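Local coordinates for Anapc5 protein (Xenopus laevis, PDB 5BPZ), which is a subunit of the anaphase-promoting complex (APC/C), the cell-cycle ubiquitin ligase, represented here by the subunit's helical N-terminal domain, at residues Lys34-Leu38 against Phe133-Met137; Val39-Glu43 against Ser90-Ile95; Leu58-Ile62 against Glu82-Asn86; Gly101-Glu107 against Val149-Tyr153. All blocks are in the same frame, centred on the assembly; numbering follows the deposited sequence.

Contact 1: residues Lys34-Leu38 against Phe133-Met137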
loop_
_atom_site.group_PDB
_atom_site.type_symbol
_atom_site.label_atom_id
_atom_site.label_comp_id
_atom_site.label_asym_id
_atom_site.label_seq_id
_atom_site.Cartn_x
_atom_site.Cartn_y
_atom_site.Cartn_z
ATOM N N LYS A 34 -0.417 -6.092 1.156
ATOM C CA LYS A 34 -1.405 -5.615 0.179
ATOM C C LYS A 34 -1.757 -4.151 0.445
ATOM O O LYS A 34 -1.901 -3.393 -0.506
ATOM C CB LYS A 34 -2.675 -6.486 0.190
ATOM C CG LYS A 34 -2.457 -7.937 -0.239
ATOM C CD LYS A 34 -2.733 -8.177 -1.714
ATOM C CE LYS A 34 -3.203 -9.587 -1.996
ATOM N NZ LYS A 34 -2.140 -10.602 -1.770
ATOM N N ILE A 35 -1.842 -3.752 1.739
ATOM C CA ILE A 35 -2.105 -2.376 2.199
ATOM C C ILE A 35 -0.953 -1.476 1.740
ATOM O O ILE A 35 -1.179 -0.388 1.200
ATOM C CB ILE A 35 -2.302 -2.342 3.744
ATOM C CG1 ILE A 35 -3.645 -3.012 4.143
ATOM C CG2 ILE A 35 -2.222 -0.912 4.290
ATOM C CD1 ILE A 35 -3.789 -3.353 5.702
ATOM N N SER A 36 0.277 -1.968 1.912
ATOM C CA SER A 36 1.510 -1.290 1.519
ATOM C C SER A 36 1.567 -1.058 -0.001
ATOM O O SER A 36 2.034 -0.015 -0.455
ATOM C CB SER A 36 2.705 -2.088 2.020
ATOM O OG SER A 36 2.605 -2.248 3.427
ATOM N N VAL A 37 1.024 -2.001 -0.777
ATOM C CA VAL A 37 0.921 -1.895 -2.237
ATOM C C VAL A 37 -0.115 -0.809 -2.602
ATOM O O VAL A 37 0.137 0.001 -3.495
ATOM C CB VAL A 37 0.653 -3.261 -2.909
ATOM C CG1 VAL A 37 0.389 -3.097 -4.404
ATOM C CG2 VAL A 37 1.834 -4.206 -2.684
ATOM N N LEU A 38 -1.235 -0.753 -1.860
ATOM C CA LEU A 38 -2.263 0.278 -2.033
ATOM C C LEU A 38 -1.668 1.653 -1.741
ATOM O O LEU A 38 -1.897 2.573 -2.512
ATOM C CB LEU A 38 -3.492 0.013 -1.137
ATOM C CG LEU A 38 -4.329 -1.231 -1.455
ATOM C CD1 LEU A 38 -5.342 -1.485 -0.357
ATOM C CD2 LEU A 38 -5.044 -1.114 -2.830
ATOM N N PHE A 133 -7.331 -4.680 -8.871
ATOM C CA PHE A 133 -6.659 -4.795 -7.576
ATOM C C PHE A 133 -7.288 -3.845 -6.549
ATOM O O PHE A 133 -7.521 -4.256 -5.414
ATOM C CB PHE A 133 -5.140 -4.548 -7.704
ATOM C CG PHE A 133 -4.352 -4.784 -6.432
ATOM C CD1 PHE A 133 -3.963 -6.066 -6.063
ATOM C CD2 PHE A 133 -4.016 -3.725 -5.596
ATOM C CE1 PHE A 133 -3.256 -6.287 -4.877
ATOM C CE2 PHE A 133 -3.308 -3.946 -4.409
ATOM C CZ PHE A 133 -2.932 -5.224 -4.059
ATOM N N LEU A 134 -7.556 -2.583 -6.946
ATOM C CA LEU A 134 -8.169 -1.577 -6.077
ATOM C C LEU A 134 -9.567 -2.031 -5.685
ATOM O O LEU A 134 -9.895 -2.028 -4.502
ATOM C CB LEU A 134 -8.213 -0.193 -6.757
ATOM C CG LEU A 134 -6.883 0.568 -6.882
ATOM C CD1 LEU A 134 -7.002 1.689 -7.877
ATOM C CD2 LEU A 134 -6.423 1.138 -5.543
ATOM N N ARG A 135 -10.345 -2.510 -6.676
ATOM C CA ARG A 135 -11.694 -3.047 -6.532
ATOM C C ARG A 135 -11.712 -4.243 -5.567
ATOM O O ARG A 135 -12.415 -4.194 -4.557
ATOM C CB ARG A 135 -12.244 -3.450 -7.916
ATOM C CG ARG A 135 -13.720 -3.810 -7.888
ATOM C CD ARG A 135 -14.168 -4.617 -9.090
ATOM N NE ARG A 135 -15.393 -5.359 -8.782
ATOM C CZ ARG A 135 -16.623 -4.868 -8.898
ATOM N NH1 ARG A 135 -16.812 -3.626 -9.329
ATOM N NH2 ARG A 135 -17.674 -5.613 -8.581
ATOM N N HIS A 136 -10.924 -5.296 -5.865
ATOM C CA HIS A 136 -10.849 -6.507 -5.044
ATOM C C HIS A 136 -10.326 -6.263 -3.632
ATOM O O HIS A 136 -10.748 -6.984 -2.726
ATOM C CB HIS A 136 -10.066 -7.631 -5.740
ATOM C CG HIS A 136 -10.753 -8.164 -6.964
ATOM N ND1 HIS A 136 -10.098 -8.253 -8.179
ATOM C CD2 HIS A 136 -12.025 -8.604 -7.121
ATOM C CE1 HIS A 136 -10.981 -8.751 -9.030
ATOM N NE2 HIS A 136 -12.157 -8.973 -8.440
ATOM N N MET A 137 -9.457 -5.245 -3.423
ATOM C CA MET A 137 -8.969 -4.916 -2.073
ATOM C C MET A 137 -10.045 -4.197 -1.257
ATOM O O MET A 137 -10.261 -4.567 -0.104
ATOM C CB MET A 137 -7.669 -4.099 -2.089
ATOM C CG MET A 137 -6.426 -4.928 -2.382
ATOM S SD MET A 137 -6.109 -6.225 -1.148
ATOM C CE MET A 137 -6.501 -7.711 -2.150
#

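Contact 2: residues Val39-Glu43 against Ser90-Ile95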
loop_
_atom_site.group_PDB
_atom_site.type_symbol
_atom_site.label_atom_id
_atom_site.label_comp_id
_atom_site.label_asym_id
_atom_site.label_seq_id
_atom_site.Cartn_x
_atom_site.Cartn_y
_atom_site.Cartn_z
ATOM N N VAL A 39 -0.865 1.775 -0.655
ATOM C CA VAL A 39 -0.143 2.998 -0.247
ATOM C C VAL A 39 0.797 3.397 -1.407
ATOM O O VAL A 39 0.834 4.566 -1.793
ATOM C CB VAL A 39 0.639 2.785 1.086
ATOM C CG1 VAL A 39 1.668 3.888 1.322
ATOM C CG2 VAL A 39 -0.313 2.670 2.279
ATOM N N LEU A 40 1.530 2.414 -1.966
ATOM C CA LEU A 40 2.416 2.645 -3.096
ATOM C C LEU A 40 1.644 3.155 -4.323
ATOM O O LEU A 40 2.075 4.128 -4.947
ATOM C CB LEU A 40 3.231 1.390 -3.422
ATOM C CG LEU A 40 4.002 1.381 -4.744
ATOM C CD1 LEU A 40 5.101 2.435 -4.761
ATOM C CD2 LEU A 40 4.568 0.021 -5.013
ATOM N N LEU A 41 0.499 2.530 -4.639
ATOM C CA LEU A 41 -0.320 2.957 -5.773
ATOM C C LEU A 41 -0.833 4.373 -5.555
ATOM O O LEU A 41 -0.757 5.193 -6.467
ATOM C CB LEU A 41 -1.473 1.981 -6.046
ATOM C CG LEU A 41 -1.069 0.624 -6.635
ATOM C CD1 LEU A 41 -2.219 -0.389 -6.496
ATOM C CD2 LEU A 41 -0.628 0.760 -8.093
ATOM N N SER A 42 -1.251 4.687 -4.324
ATOM C CA SER A 42 -1.725 6.024 -3.960
ATOM C C SER A 42 -0.608 7.075 -4.109
ATOM O O SER A 42 -0.822 8.107 -4.756
ATOM C CB SER A 42 -2.277 6.022 -2.544
ATOM O OG SER A 42 -2.744 7.307 -2.178
ATOM N N GLU A 43 0.586 6.789 -3.535
ATOM C CA GLU A 43 1.753 7.666 -3.590
ATOM C C GLU A 43 2.268 7.865 -5.006
ATOM O O GLU A 43 2.753 8.950 -5.330
ATOM C CB GLU A 43 2.869 7.182 -2.650
ATOM C CG GLU A 43 2.533 7.349 -1.168
ATOM C CD GLU A 43 2.021 8.718 -0.759
ATOM O OE1 GLU A 43 2.705 9.724 -1.058
ATOM O OE2 GLU A 43 0.913 8.786 -0.175
ATOM N N SER A 90 8.076 8.095 1.078
ATOM C CA SER A 90 6.699 8.529 1.301
ATOM C C SER A 90 5.809 7.345 1.634
ATOM O O SER A 90 4.919 7.468 2.475
ATOM C CB SER A 90 6.162 9.264 0.078
ATOM O OG SER A 90 6.984 10.372 -0.247
ATOM N N VAL A 91 6.046 6.207 0.971
ATOM C CA VAL A 91 5.331 4.951 1.184
ATOM C C VAL A 91 5.660 4.459 2.598
ATOM O O VAL A 91 4.744 4.186 3.378
ATOM C CB VAL A 91 5.689 3.896 0.098
ATOM C CG1 VAL A 91 5.199 2.503 0.479
ATOM C CG2 VAL A 91 5.135 4.301 -1.258
ATOM N N HIS A 92 6.969 4.395 2.922
ATOM C CA HIS A 92 7.494 3.947 4.211
ATOM C C HIS A 92 6.930 4.743 5.401
ATOM O O HIS A 92 6.445 4.134 6.360
ATOM C CB HIS A 92 9.034 3.941 4.195
ATOM C CG HIS A 92 9.647 3.486 5.480
ATOM N ND1 HIS A 92 9.642 2.155 5.851
ATOM C CD2 HIS A 92 10.232 4.213 6.462
ATOM C CE1 HIS A 92 10.240 2.112 7.031
ATOM N NE2 HIS A 92 10.601 3.324 7.445
ATOM N N ILE A 93 6.951 6.091 5.313
ATOM C CA ILE A 93 6.460 6.996 6.365
ATOM C C ILE A 93 4.927 6.943 6.481
ATOM O O ILE A 93 4.407 7.114 7.582
ATOM C CB ILE A 93 7.010 8.464 6.214
ATOM C CG1 ILE A 93 8.562 8.524 6.074
ATOM C CG2 ILE A 93 6.522 9.405 7.329
ATOM C CD1 ILE A 93 9.425 8.136 7.312
ATOM N N ARG A 94 4.207 6.716 5.369
ATOM C CA ARG A 94 2.742 6.627 5.411
ATOM C C ARG A 94 2.304 5.398 6.227
ATOM O O ARG A 94 1.363 5.498 7.014
ATOM C CB ARG A 94 2.134 6.603 3.999
ATOM C CG ARG A 94 0.617 6.438 3.982
ATOM C CD ARG A 94 -0.104 7.716 3.613
ATOM N NE ARG A 94 -0.355 7.768 2.177
ATOM C CZ ARG A 94 -1.563 7.821 1.626
ATOM N NH1 ARG A 94 -2.648 7.876 2.388
ATOM N NH2 ARG A 94 -1.693 7.846 0.309
ATOM N N ILE A 95 2.981 4.250 6.025
ATOM C CA ILE A 95 2.713 3.013 6.764
ATOM C C ILE A 95 3.107 3.234 8.220
ATOM O O ILE A 95 2.302 2.953 9.104
ATOM C CB ILE A 95 3.391 1.777 6.102
ATOM C CG1 ILE A 95 2.718 1.474 4.748
ATOM C CG2 ILE A 95 3.349 0.535 7.027
ATOM C CD1 ILE A 95 3.710 1.023 3.688
#

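Contact 3: residues Leu58-Ile62 against Glu82-Asn86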
loop_
_atom_site.group_PDB
_atom_site.type_symbol
_atom_site.label_atom_id
_atom_site.label_comp_id
_atom_site.label_asym_id
_atom_site.label_seq_id
_atom_site.Cartn_x
_atom_site.Cartn_y
_atom_site.Cartn_z
ATOM N N LEU A 58 5.584 3.753 -15.027
ATOM C CA LEU A 58 5.858 3.191 -13.705
ATOM C C LEU A 58 4.778 2.229 -13.211
ATOM O O LEU A 58 5.117 1.237 -12.565
ATOM C CB LEU A 58 6.137 4.287 -12.677
ATOM C CG LEU A 58 7.491 4.977 -12.799
ATOM C CD1 LEU A 58 7.614 6.066 -11.788
ATOM C CD2 LEU A 58 8.648 3.993 -12.640
ATOM N N ASN A 59 3.492 2.492 -13.544
ATOM C CA ASN A 59 2.367 1.616 -13.196
ATOM C C ASN A 59 2.483 0.257 -13.891
ATOM O O ASN A 59 1.983 -0.733 -13.356
ATOM C CB ASN A 59 1.016 2.268 -13.523
ATOM C CG ASN A 59 0.497 3.211 -12.461
ATOM O OD1 ASN A 59 0.184 4.375 -12.738
ATOM N ND2 ASN A 59 0.372 2.737 -11.223
ATOM N N LYS A 60 3.141 0.208 -15.078
ATOM C CA LYS A 60 3.379 -1.033 -15.823
ATOM C C LYS A 60 4.498 -1.828 -15.119
ATOM O O LYS A 60 4.393 -3.045 -14.971
ATOM C CB LYS A 60 3.802 -0.742 -17.282
ATOM C CG LYS A 60 2.767 -0.010 -18.133
ATOM C CD LYS A 60 3.378 0.450 -19.457
ATOM C CE LYS A 60 2.506 1.423 -20.220
ATOM N NZ LYS A 60 1.404 0.741 -20.950
ATOM N N GLN A 61 5.567 -1.131 -14.703
ATOM C CA GLN A 61 6.732 -1.710 -14.037
ATOM C C GLN A 61 6.374 -2.328 -12.671
ATOM O O GLN A 61 6.998 -3.308 -12.260
ATOM C CB GLN A 61 7.832 -0.631 -13.902
ATOM C CG GLN A 61 9.202 -1.137 -13.441
ATOM C CD GLN A 61 10.321 -0.158 -13.708
ATOM O OE1 GLN A 61 10.229 1.040 -13.414
ATOM N NE2 GLN A 61 11.422 -0.653 -14.258
ATOM N N ILE A 62 5.342 -1.775 -12.005
ATOM C CA ILE A 62 4.883 -2.162 -10.670
ATOM C C ILE A 62 3.940 -3.382 -10.660
ATOM O O ILE A 62 3.831 -4.024 -9.612
ATOM C CB ILE A 62 4.271 -0.892 -9.978
ATOM C CG1 ILE A 62 5.146 -0.427 -8.801
ATOM C CG2 ILE A 62 2.787 -1.014 -9.580
ATOM C CD1 ILE A 62 6.579 0.029 -9.193
ATOM N N GLU A 82 14.423 1.337 -6.074
ATOM C CA GLU A 82 15.062 1.109 -7.369
ATOM C C GLU A 82 14.384 1.808 -8.544
ATOM O O GLU A 82 15.089 2.332 -9.400
ATOM C CB GLU A 82 15.190 -0.386 -7.661
ATOM C CG GLU A 82 16.375 -1.042 -6.975
ATOM C CD GLU A 82 16.802 -2.374 -7.561
ATOM O OE1 GLU A 82 15.994 -3.002 -8.285
ATOM O OE2 GLU A 82 17.946 -2.796 -7.279
ATOM N N CYS A 83 13.041 1.789 -8.614
ATOM C CA CYS A 83 12.318 2.374 -9.746
ATOM C C CYS A 83 11.669 3.737 -9.462
ATOM O O CYS A 83 11.588 4.554 -10.377
ATOM C CB CYS A 83 11.303 1.388 -10.312
ATOM S SG CYS A 83 10.243 0.616 -9.070
ATOM N N CYS A 84 11.188 3.968 -8.226
ATOM C CA CYS A 84 10.561 5.225 -7.802
ATOM C C CYS A 84 11.329 5.746 -6.557
ATOM O O CYS A 84 10.824 5.611 -5.439
ATOM C CB CYS A 84 9.079 5.015 -7.489
ATOM S SG CYS A 84 8.143 4.096 -8.741
ATOM N N PRO A 85 12.559 6.291 -6.695
ATOM C CA PRO A 85 13.317 6.714 -5.496
ATOM C C PRO A 85 12.632 7.749 -4.599
ATOM O O PRO A 85 12.835 7.714 -3.385
ATOM C CB PRO A 85 14.635 7.239 -6.069
ATOM C CG PRO A 85 14.739 6.636 -7.423
ATOM C CD PRO A 85 13.338 6.539 -7.926
ATOM N N ASN A 86 11.792 8.628 -5.190
ATOM C CA ASN A 86 11.028 9.663 -4.485
ATOM C C ASN A 86 10.006 9.041 -3.520
ATOM O O ASN A 86 10.123 9.222 -2.301
ATOM C CB ASN A 86 10.274 10.585 -5.471
ATOM C CG ASN A 86 11.057 11.128 -6.648
ATOM O OD1 ASN A 86 12.047 11.852 -6.494
ATOM N ND2 ASN A 86 10.552 10.888 -7.851
#

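Contact 4: residues Gly101-Glu107 against Val149-Tyr153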
loop_
_atom_site.group_PDB
_atom_site.type_symbol
_atom_site.label_atom_id
_atom_site.label_comp_id
_atom_site.label_asym_id
_atom_site.label_seq_id
_atom_site.Cartn_x
_atom_site.Cartn_y
_atom_site.Cartn_z
ATOM N N GLY A 101 -0.287 5.247 14.633
ATOM C CA GLY A 101 -1.546 5.936 14.887
ATOM C C GLY A 101 -2.523 5.075 15.664
ATOM O O GLY A 101 -2.172 4.521 16.713
ATOM N N GLU A 102 -3.756 4.952 15.144
ATOM C CA GLU A 102 -4.847 4.158 15.728
ATOM C C GLU A 102 -5.578 3.400 14.613
ATOM O O GLU A 102 -5.293 3.643 13.441
ATOM C CB GLU A 102 -5.829 5.061 16.503
ATOM C CG GLU A 102 -5.278 5.643 17.792
ATOM C CD GLU A 102 -5.338 4.729 19.001
ATOM O OE1 GLU A 102 -4.457 3.847 19.132
ATOM O OE2 GLU A 102 -6.246 4.923 19.842
ATOM N N LEU A 103 -6.514 2.486 14.969
ATOM C CA LEU A 103 -7.295 1.703 14.002
ATOM C C LEU A 103 -7.981 2.610 12.976
ATOM O O LEU A 103 -7.944 2.295 11.790
ATOM C CB LEU A 103 -8.307 0.772 14.708
ATOM C CG LEU A 103 -9.418 0.113 13.853
ATOM C CD1 LEU A 103 -8.846 -0.836 12.789
ATOM C CD2 LEU A 103 -10.409 -0.620 14.722
ATOM N N LYS A 104 -8.541 3.758 13.430
ATOM C CA LYS A 104 -9.207 4.768 12.591
ATOM C C LYS A 104 -8.344 5.253 11.414
ATOM O O LYS A 104 -8.889 5.563 10.357
ATOM C CB LYS A 104 -9.716 5.962 13.429
ATOM C CG LYS A 104 -8.636 6.733 14.196
ATOM C CD LYS A 104 -9.186 7.987 14.862
ATOM C CE LYS A 104 -8.124 8.755 15.617
ATOM N NZ LYS A 104 -7.246 9.540 14.708
ATOM N N ASP A 105 -7.006 5.305 11.603
ATOM C CA ASP A 105 -6.054 5.749 10.584
ATOM C C ASP A 105 -5.971 4.789 9.404
ATOM O O ASP A 105 -5.781 5.240 8.274
ATOM C CB ASP A 105 -4.678 6.040 11.199
ATOM C CG ASP A 105 -4.705 7.208 12.168
ATOM O OD1 ASP A 105 -5.113 8.319 11.752
ATOM O OD2 ASP A 105 -4.338 7.013 13.342
ATOM N N MET A 106 -6.157 3.472 9.660
ATOM C CA MET A 106 -6.183 2.449 8.617
ATOM C C MET A 106 -7.517 2.541 7.867
ATOM O O MET A 106 -7.519 2.505 6.641
ATOM C CB MET A 106 -5.964 1.043 9.206
ATOM C CG MET A 106 -5.758 -0.035 8.142
ATOM S SD MET A 106 -5.699 -1.737 8.756
ATOM C CE MET A 106 -7.433 -1.939 9.349
ATOM N N GLU A 107 -8.640 2.710 8.607
ATOM C CA GLU A 107 -10.005 2.855 8.073
ATOM C C GLU A 107 -10.126 4.113 7.201
ATOM O O GLU A 107 -10.783 4.074 6.157
ATOM C CB GLU A 107 -11.042 2.909 9.214
ATOM C CG GLU A 107 -10.986 1.732 10.177
ATOM C CD GLU A 107 -11.994 1.781 11.308
ATOM O OE1 GLU A 107 -11.981 2.766 12.081
ATOM O OE2 GLU A 107 -12.773 0.810 11.446
ATOM N N VAL A 149 -10.972 -6.940 10.945
ATOM C CA VAL A 149 -10.423 -5.594 10.701
ATOM C C VAL A 149 -9.441 -5.210 11.809
ATOM O O VAL A 149 -8.363 -4.683 11.513
ATOM C CB VAL A 149 -11.530 -4.530 10.446
ATOM C CG1 VAL A 149 -11.098 -3.123 10.862
ATOM C CG2 VAL A 149 -11.951 -4.533 8.988
ATOM N N TYR A 150 -9.802 -5.498 13.079
ATOM C CA TYR A 150 -8.947 -5.222 14.237
ATOM C C TYR A 150 -7.662 -6.053 14.141
ATOM O O TYR A 150 -6.575 -5.504 14.333
ATOM C CB TYR A 150 -9.687 -5.472 15.567
ATOM C CG TYR A 150 -8.939 -4.936 16.772
ATOM C CD1 TYR A 150 -9.072 -3.608 17.166
ATOM C CD2 TYR A 150 -8.067 -5.746 17.496
ATOM C CE1 TYR A 150 -8.369 -3.101 18.259
ATOM C CE2 TYR A 150 -7.355 -5.251 18.588
ATOM C CZ TYR A 150 -7.511 -3.926 18.969
ATOM O OH TYR A 150 -6.821 -3.430 20.050
ATOM N N LYS A 151 -7.783 -7.358 13.792
ATOM C CA LYS A 151 -6.633 -8.261 13.624
ATOM C C LYS A 151 -5.784 -7.853 12.410
ATOM O O LYS A 151 -4.590 -8.150 12.377
ATOM C CB LYS A 151 -7.058 -9.748 13.531
ATOM C CG LYS A 151 -7.844 -10.303 14.729
ATOM C CD LYS A 151 -7.040 -10.377 16.021
ATOM C CE LYS A 151 -7.936 -10.582 17.218
ATOM N NZ LYS A 151 -7.180 -10.473 18.492
ATOM N N LEU A 152 -6.388 -7.134 11.438
ATOM C CA LEU A 152 -5.666 -6.626 10.272
ATOM C C LEU A 152 -4.788 -5.437 10.671
ATOM O O LEU A 152 -3.628 -5.366 10.251
ATOM C CB LEU A 152 -6.625 -6.259 9.127
ATOM C CG LEU A 152 -6.005 -5.639 7.866
ATOM C CD1 LEU A 152 -5.029 -6.604 7.177
ATOM C CD2 LEU A 152 -7.086 -5.149 6.923
ATOM N N TYR A 153 -5.329 -4.525 11.499
ATOM C CA TYR A 153 -4.586 -3.365 11.983
ATOM C C TYR A 153 -3.425 -3.768 12.896
ATOM O O TYR A 153 -2.356 -3.169 12.790
ATOM C CB TYR A 153 -5.507 -2.328 12.660
ATOM C CG TYR A 153 -4.752 -1.107 13.143
ATOM C CD1 TYR A 153 -4.163 -0.223 12.239
ATOM C CD2 TYR A 153 -4.549 -0.882 14.503
ATOM C CE1 TYR A 153 -3.418 0.869 12.676
ATOM C CE2 TYR A 153 -3.803 0.208 14.953
ATOM C CZ TYR A 153 -3.229 1.073 14.035
ATOM O OH TYR A 153 -2.488 2.142 14.462
#

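Contact 1: residues Lys34-Leu38 against Phe133-Met137
F133 reaches from helix 129-142 into the side chains of K34, V37 and L38. Its CG lies anti to the backbone N (chi1 -174°), which sends the ring out toward helix 32-46. The far end of the ring does the touching. CE1 meets K34 CD at 3.7 Å, and this methylene lies at the ring edge, close to the ring plane. CE2 is shared by two methyl groups, V37 CG1 at 3.8 Å and L38 CD2 at 3.7 Å. One face of the ring carries M137 CG from its own helix, one turn on and offset toward the rim. An alanine in place of F133 would take the ring away and is likely to leave a gap between K34, V37 and L38, with M137 losing the surface it lies on.

M137 and L134 make the rest of the interface. M137 SD packs against K34 CB at 3.7 Å, and M137 CE lies along K34 CD and CE. L38 spreads its two methyls: CD1 meets M137 CB at 3.9 Å, while CD2 also meets L134 CD2 at 3.8 Å. K34 thus contributes its aliphatic chain here, and its NZ makes a weak, long ion pair with D70.

The two short helical segments run at 133° to each other, with axes 11.3 Å apart. Large side chains fill this wide spacing. Helix 103-114 packs on L38 through F109, F110 and L113. I35, turned away from F133, meets helix 146-164, and S36 meets helix 73-83, placing helix 32-46 in the middle of the bundle.

Contact 2: residues Val39-Glu43 against Ser90-Ile95
E43 OE2 accepts two bonds from R94, one from NE at 2.9 Å and one from NH2 at 2.8 Å. The guanidinium comes side-on, and both nitrogens converge on this one oxygen. Its plane stands 87° from that of the carboxylate, so the pair is not a flat two-by-two bridge. Both bonds are bent, with N-H...O angles of 134° and 132°. NH2 also makes a weak bond to S42 OG, which lies in the guanidinium plane at its edge. The R94 chain begins extended, CG anti to the backbone N, then bends at chi2 and chi3 to bring its head over to E43. A methionine in place of R94 would probably leave the E43 carboxylate without its bridging partner and S42 OG without this donor.

The contact joins helices 32-46 and 85-99 of the all-helical N-terminal domain, whose segment axes pass 9.4 Å apart. Beside the salt bridge the packing is apolar. V39 CG1 lies against R94 CG at 3.8 Å and against V91. V91 CG2 sits on the backbone of L40, 3.7 Å from its CA, and also touches E43 CB. V39 CG2 reaches I95 CG1. F109 of helix 103-114 packs on both V39 and R94.

Contact 3: residues Leu58-Ile62 against Glu82-Asn86
L58 reaches from helix 52-67 to the two cysteines at the end of helix 73-83. Its CB points toward them, with CG anti to the carbonyl carbon (chi1 -73°). CB and CG both have C84 SG as their nearest neighbour across the contact, at 4.4 and 4.2 Å; the two methyls come closer. CD1 touches C84 SG at 3.7 Å. CD2 lies 3.9 Å from the same sulfur and 3.8 Å from the backbone O of C83. The fork of the leucine therefore rests on one sulfur with both prongs.

I62, one turn further on, works in the same way with its end methyl. CD1 packs on C83 SG at 3.7 Å and more loosely on C84 SG. Q61 is at the solvent side. Its chain is extended, and OE1 comes to 3.3 Å from C83 CB, a van der Waals approach to carbon.

The chain leaves the helix here, consistent with two successive cysteines facing one helix. C83 is still helical, whereas C84 has left helical backbone angles (psi 74°). Both CB atoms point toward 58-62. The sulfurs act as soft apolar groups, and the contact is small, burying 196 Å².

Helix 52-67 thus lies beside the corner where helix 73-83 passes into helix 85-99. Helix 32-46 adjoins the same edge: its M44 packs on L58 and I62, and also on N59. I50, in the loop ahead, also touches L58.

Contact 4: residues Gly101-Glu107 against Val149-Tyr153
L103 CA sits over the face of the Y153 ring in a CH-pi contact. It is 3.8 Å from the ring centroid and 8° off the normal, almost directly above the centre. Because Y153 CG is anti to its backbone N (chi1 -179°), the ring extends beneath the first turn of helix 103-114. L103 N lies over the same face. M106 meets this ring differently: SD stands at its edge, 5.4 Å from the centroid, in a Met-aromatic contact, while CB touches CD1.

The apolar contacts continue toward V149. L103 CD1 packs on V149 CG1 at 3.7 Å and on Y153 CB. M106 CE touches V149 CG1 at 4.1 Å. L103 CD2 meets Y150 CD1 at the ring edge.

Two polar groups here find partners off the interface. Y153 OH hydrogen-bonds to M98 O, at the end of helix 85-99, and not to the nearby E102 N. E102 N bonds to D105 OD2 at 2.8 Å, using the anti lone pair of that oxygen, and so ties the start of helix 103-114 to its first turn. Helices 103-114 and 146-164 are thus joined by aromatic and apolar contacts, while the tyrosine hydroxyl fixes the ring to a third helix.

Contacts 1 and 2 use successive parts of helix 32-46, with centres about 12 Å apart, and touch where L41 meets F133 and S36 meets I95. Contacts 2 and 3 have centres about 13 Å apart, both use helix 85-99, and touch through L40, L41, N59 and I62. Contact 4 joins contact 1 through I35, which packs on M106 and L152. Contacts 3 and 4, centres about 27 Å apart, lie on opposite sides of the chain's centre. Along the chain, contact 3 is nested in contact 2 and contact 2 in contact 1, while contact 4 crosses contact 1. Helix 32-46 therefore connects early and late helices of this domain into one compact body.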